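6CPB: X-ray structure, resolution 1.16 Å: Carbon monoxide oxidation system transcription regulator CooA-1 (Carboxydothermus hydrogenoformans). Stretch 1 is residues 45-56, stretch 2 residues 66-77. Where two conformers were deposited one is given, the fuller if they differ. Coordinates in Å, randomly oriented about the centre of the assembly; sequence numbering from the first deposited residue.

Stretch 1 45-56: VFLVKSGRVRVY
Stretch 2 66-77: LAILEAGDIFCT

Two antiparallel ladders joined at a corner illustrate how backbone hydrogen bonds fix a register that side chains then exploit. In the first, the strand through Val45, Phe46 and Leu47 runs against Ile74 to Cys76 at 150°. Phe46 pairs with Phe75 through Phe46 N to Phe75 O and Phe75 N to Phe46 O, both 2.9 Å; Val48 N donates to Asp73 O (2.9 Å) and Gly72 N to Val48 O (2.8 Å). In the second, the strand through Val53, Arg54 and Val55 opposes the one through Ala67, Ile68 and Leu69 at 163°: Val53 N reaches Leu69 O at 3.0 Å, Leu69 N reaches Val53 O at 2.8 Å, and Val55 N reaches Ala67 O at 2.9 Å. Val55 O accepts from both Leu66 N (2.7 Å) and Ala67 N (3.3 Å).

Between the ladders the first stretch turns at Lys49, while the second makes a type II turn from Glu70 to Asp73, closed by Asp73 N to Glu70 O (3.0 Å) and braced by Glu70 N to Asp73 OD2 (2.9 Å). Gly51 (phi/psi 99/-151) and Gly72 (96/2) adopt angles that would jam a CB against the preceding carbonyl. The O of one water lies 2.7 Å from Gly51 O, 2.8 Å from Glu70 OE1 and 2.9 Å from Ala71 N; the O of another lies 2.7 Å from Arg52 NH1 and 3.0 Å from Glu70 OE2, Glu70 being m, m.

Alternation sorts the side chains. Val45 (t), Leu47 (t, p), Ile74 (t, t) and Cys76 (p) share one face, where Val45 CG1 meets Ile74 CD1 at 3.6 Å. On the other, Phe46 (p, chi2 -87°) brings CZ within 3.9 Å of Phe75 CB, and this CZ lies at the edge of the Phe75 ring (t, chi2 46°). Val55 (t) bridges the ladders: Val55 CG2 lies 3.7 Å from Leu69 CD1 (Leu69 m, t), and Val55 CG1 3.7 Å from Phe75 CE2. Apolar side chains suit these buried positions because they leave no polar atom unpaired; the stretches bury 1068 Å² between them, both sides summed.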

# COMPACT_ATOMS: atom_id res chain seq x y z
N VAL A 45 6.93 -7.81 9.58
CA VAL A 45 7.00 -6.38 9.32
C VAL A 45 8.34 -5.89 9.82
O VAL A 45 8.76 -6.27 10.92
CB VAL A 45 5.84 -5.66 10.04
CG1 VAL A 45 6.00 -4.16 9.97
CG2 VAL A 45 4.52 -6.11 9.44
N PHE A 46 9.03 -5.09 9.02
CA PHE A 46 10.32 -4.56 9.42
C PHE A 46 10.41 -3.07 9.19
O PHE A 46 9.86 -2.54 8.22
CB PHE A 46 11.49 -5.28 8.73
CG PHE A 46 11.62 -4.97 7.27
CD1 PHE A 46 10.93 -5.70 6.33
CD2 PHE A 46 12.44 -3.93 6.84
CE1 PHE A 46 11.05 -5.39 4.97
CE2 PHE A 46 12.57 -3.61 5.51
CZ PHE A 46 11.88 -4.34 4.57
N LEU A 47 11.12 -2.41 10.10
CA LEU A 47 11.34 -0.98 10.13
C LEU A 47 12.83 -0.73 9.93
O LEU A 47 13.65 -1.36 10.60
CB LEU A 47 10.89 -0.47 11.51
CG LEU A 47 11.09 0.98 11.90
CD1 LEU A 47 10.59 1.94 10.81
CD2 LEU A 47 10.37 1.23 13.22
N VAL A 48 13.18 0.17 9.01
CA VAL A 48 14.58 0.56 8.83
C VAL A 48 14.95 1.52 9.95
O VAL A 48 14.49 2.67 9.99
CB VAL A 48 14.83 1.19 7.45
CG1 VAL A 48 16.31 1.51 7.29
CG2 VAL A 48 14.36 0.27 6.34
N LYS A 49 15.78 1.06 10.88
CA LYS A 49 16.23 1.90 11.98
C LYS A 49 17.37 2.82 11.55
O LYS A 49 17.40 4.00 11.93
CB LYS A 49 16.67 1.01 13.15
CG LYS A 49 17.22 1.75 14.35
CD LYS A 49 17.51 0.80 15.50
CE LYS A 49 18.19 1.51 16.65
NZ LYS A 49 18.34 0.58 17.80
N SER A 50 18.30 2.31 10.77
CA SER A 50 19.37 3.10 10.19
C SER A 50 19.76 2.45 8.87
O SER A 50 19.61 1.24 8.70
CB SER A 50 20.57 3.19 11.13
OG SER A 50 21.10 1.91 11.40
N GLY A 51 20.27 3.26 7.95
CA GLY A 51 20.65 2.77 6.64
C GLY A 51 19.59 3.03 5.59
O GLY A 51 18.87 4.02 5.66
N ARG A 52 19.54 2.17 4.59
CA ARG A 52 18.74 2.44 3.40
C ARG A 52 18.61 1.11 2.66
O ARG A 52 19.61 0.39 2.53
CB ARG A 52 19.46 3.47 2.53
CG ARG A 52 18.67 3.93 1.32
CD ARG A 52 19.33 5.14 0.71
NE ARG A 52 20.61 4.77 0.12
CZ ARG A 52 20.96 4.97 -1.14
NH1 ARG A 52 20.16 5.57 -2.00
NH2 ARG A 52 22.16 4.56 -1.54
N VAL A 53 17.41 0.79 2.20
CA VAL A 53 17.18 -0.48 1.52
C VAL A 53 16.45 -0.25 0.20
O VAL A 53 15.70 0.71 0.03
CB VAL A 53 16.44 -1.52 2.38
CG1 VAL A 53 17.17 -1.74 3.71
CG2 VAL A 53 15.03 -1.11 2.63
N ARG A 54 16.66 -1.19 -0.72
CA ARG A 54 16.03 -1.18 -2.03
C ARG A 54 15.06 -2.33 -2.10
O ARG A 54 15.43 -3.48 -1.84
CB ARG A 54 17.12 -1.31 -3.10
CG ARG A 54 16.62 -1.15 -4.52
CD ARG A 54 17.76 -1.15 -5.53
NE ARG A 54 18.44 -2.44 -5.60
CZ ARG A 54 18.22 -3.37 -6.53
NH1 ARG A 54 17.33 -3.19 -7.49
NH2 ARG A 54 18.92 -4.49 -6.50
N VAL A 55 13.83 -2.04 -2.51
CA VAL A 55 12.80 -3.04 -2.77
C VAL A 55 12.75 -3.23 -4.27
O VAL A 55 12.69 -2.25 -5.02
CB VAL A 55 11.43 -2.57 -2.24
CG1 VAL A 55 10.39 -3.64 -2.46
CG2 VAL A 55 11.52 -2.22 -0.76
N TYR A 56 12.80 -4.48 -4.73
CA TYR A 56 12.88 -4.72 -6.16
C TYR A 56 12.25 -6.06 -6.53
O TYR A 56 11.99 -6.92 -5.68
CB TYR A 56 14.33 -4.65 -6.66
CG TYR A 56 15.26 -5.72 -6.14
CD1 TYR A 56 15.87 -5.59 -4.90
CD2 TYR A 56 15.57 -6.83 -6.91
CE1 TYR A 56 16.75 -6.54 -4.44
CE2 TYR A 56 16.46 -7.79 -6.44
CZ TYR A 56 17.05 -7.65 -5.21
OH TYR A 56 17.92 -8.60 -4.72
N LEU A 66 11.62 -1.08 -7.26
CA LEU A 66 10.27 -0.65 -6.93
C LEU A 66 10.24 0.56 -6.01
O LEU A 66 9.35 1.40 -6.14
CB LEU A 66 9.50 -1.80 -6.29
CG LEU A 66 9.32 -3.05 -7.16
CD1 LEU A 66 8.80 -4.23 -6.34
CD2 LEU A 66 8.41 -2.76 -8.33
N ALA A 67 11.17 0.66 -5.07
CA ALA A 67 11.27 1.82 -4.20
C ALA A 67 12.57 1.72 -3.43
O ALA A 67 13.12 0.63 -3.26
CB ALA A 67 10.10 1.91 -3.20
N ILE A 68 13.04 2.87 -2.96
CA ILE A 68 14.15 2.96 -2.02
C ILE A 68 13.57 3.47 -0.71
O ILE A 68 12.90 4.51 -0.67
CB ILE A 68 15.26 3.88 -2.56
CG1 ILE A 68 15.90 3.24 -3.79
CG2 ILE A 68 16.31 4.11 -1.47
CD1 ILE A 68 16.86 4.15 -4.51
N LEU A 69 13.78 2.68 0.35
CA LEU A 69 13.26 2.99 1.68
C LEU A 69 14.37 3.54 2.54
O LEU A 69 15.47 2.98 2.60
CB LEU A 69 12.68 1.75 2.34
CG LEU A 69 11.64 1.00 1.52
CD1 LEU A 69 11.09 -0.14 2.33
CD2 LEU A 69 10.51 1.92 1.05
N GLU A 70 14.09 4.64 3.21
CA GLU A 70 15.04 5.34 4.05
C GLU A 70 14.86 4.93 5.51
O GLU A 70 13.88 4.27 5.89
CB GLU A 70 14.85 6.85 3.92
CG GLU A 70 14.85 7.36 2.49
CD GLU A 70 16.22 7.28 1.82
OE1 GLU A 70 17.24 7.24 2.53
OE2 GLU A 70 16.27 7.27 0.56
N ALA A 71 15.80 5.35 6.34
CA ALA A 71 15.65 5.16 7.77
C ALA A 71 14.35 5.82 8.22
O ALA A 71 14.06 6.96 7.86
CB ALA A 71 16.84 5.76 8.51
N GLY A 72 13.54 5.06 8.97
CA GLY A 72 12.22 5.50 9.39
C GLY A 72 11.09 5.02 8.51
O GLY A 72 9.94 5.37 8.77
N ASP A 73 11.38 4.23 7.48
CA ASP A 73 10.36 3.60 6.66
C ASP A 73 10.16 2.14 7.05
O ASP A 73 11.08 1.46 7.50
CB ASP A 73 10.72 3.64 5.17
CG ASP A 73 10.55 5.01 4.53
OD1 ASP A 73 9.65 5.77 4.94
OD2 ASP A 73 11.29 5.30 3.56
N ILE A 74 8.93 1.66 6.85
CA ILE A 74 8.50 0.33 7.24
C ILE A 74 7.96 -0.43 6.03
O ILE A 74 7.39 0.16 5.12
CB ILE A 74 7.45 0.46 8.37
CG1 ILE A 74 7.31 -0.82 9.20
CG2 ILE A 74 6.11 0.90 7.85
CD1 ILE A 74 6.53 -0.61 10.49
N PHE A 75 8.14 -1.75 6.03
CA PHE A 75 7.67 -2.61 4.95
C PHE A 75 7.47 -4.02 5.53
O PHE A 75 7.43 -4.19 6.75
CB PHE A 75 8.60 -2.48 3.73
CG PHE A 75 8.11 -3.20 2.48
CD1 PHE A 75 6.80 -3.09 2.03
CD2 PHE A 75 8.99 -3.98 1.76
CE1 PHE A 75 6.38 -3.78 0.90
CE2 PHE A 75 8.59 -4.65 0.63
CZ PHE A 75 7.28 -4.54 0.19
N CYS A 76 7.32 -5.02 4.67
CA CYS A 76 6.94 -6.34 5.15
C CYS A 76 7.32 -7.38 4.11
O CYS A 76 7.53 -7.08 2.93
CB CYS A 76 5.45 -6.39 5.42
SG CYS A 76 4.45 -5.84 4.01
N THR A 77 7.40 -8.62 4.58
CA THR A 77 7.56 -9.76 3.69
C THR A 77 6.18 -10.19 3.19
O THR A 77 5.18 -9.51 3.39
CB THR A 77 8.31 -10.89 4.40
OG1 THR A 77 7.49 -11.36 5.47
CG2 THR A 77 9.66 -10.43 4.92
O HOH W 1 18.17 6.57 5.08
O HOH W 2 18.10 7.23 -1.84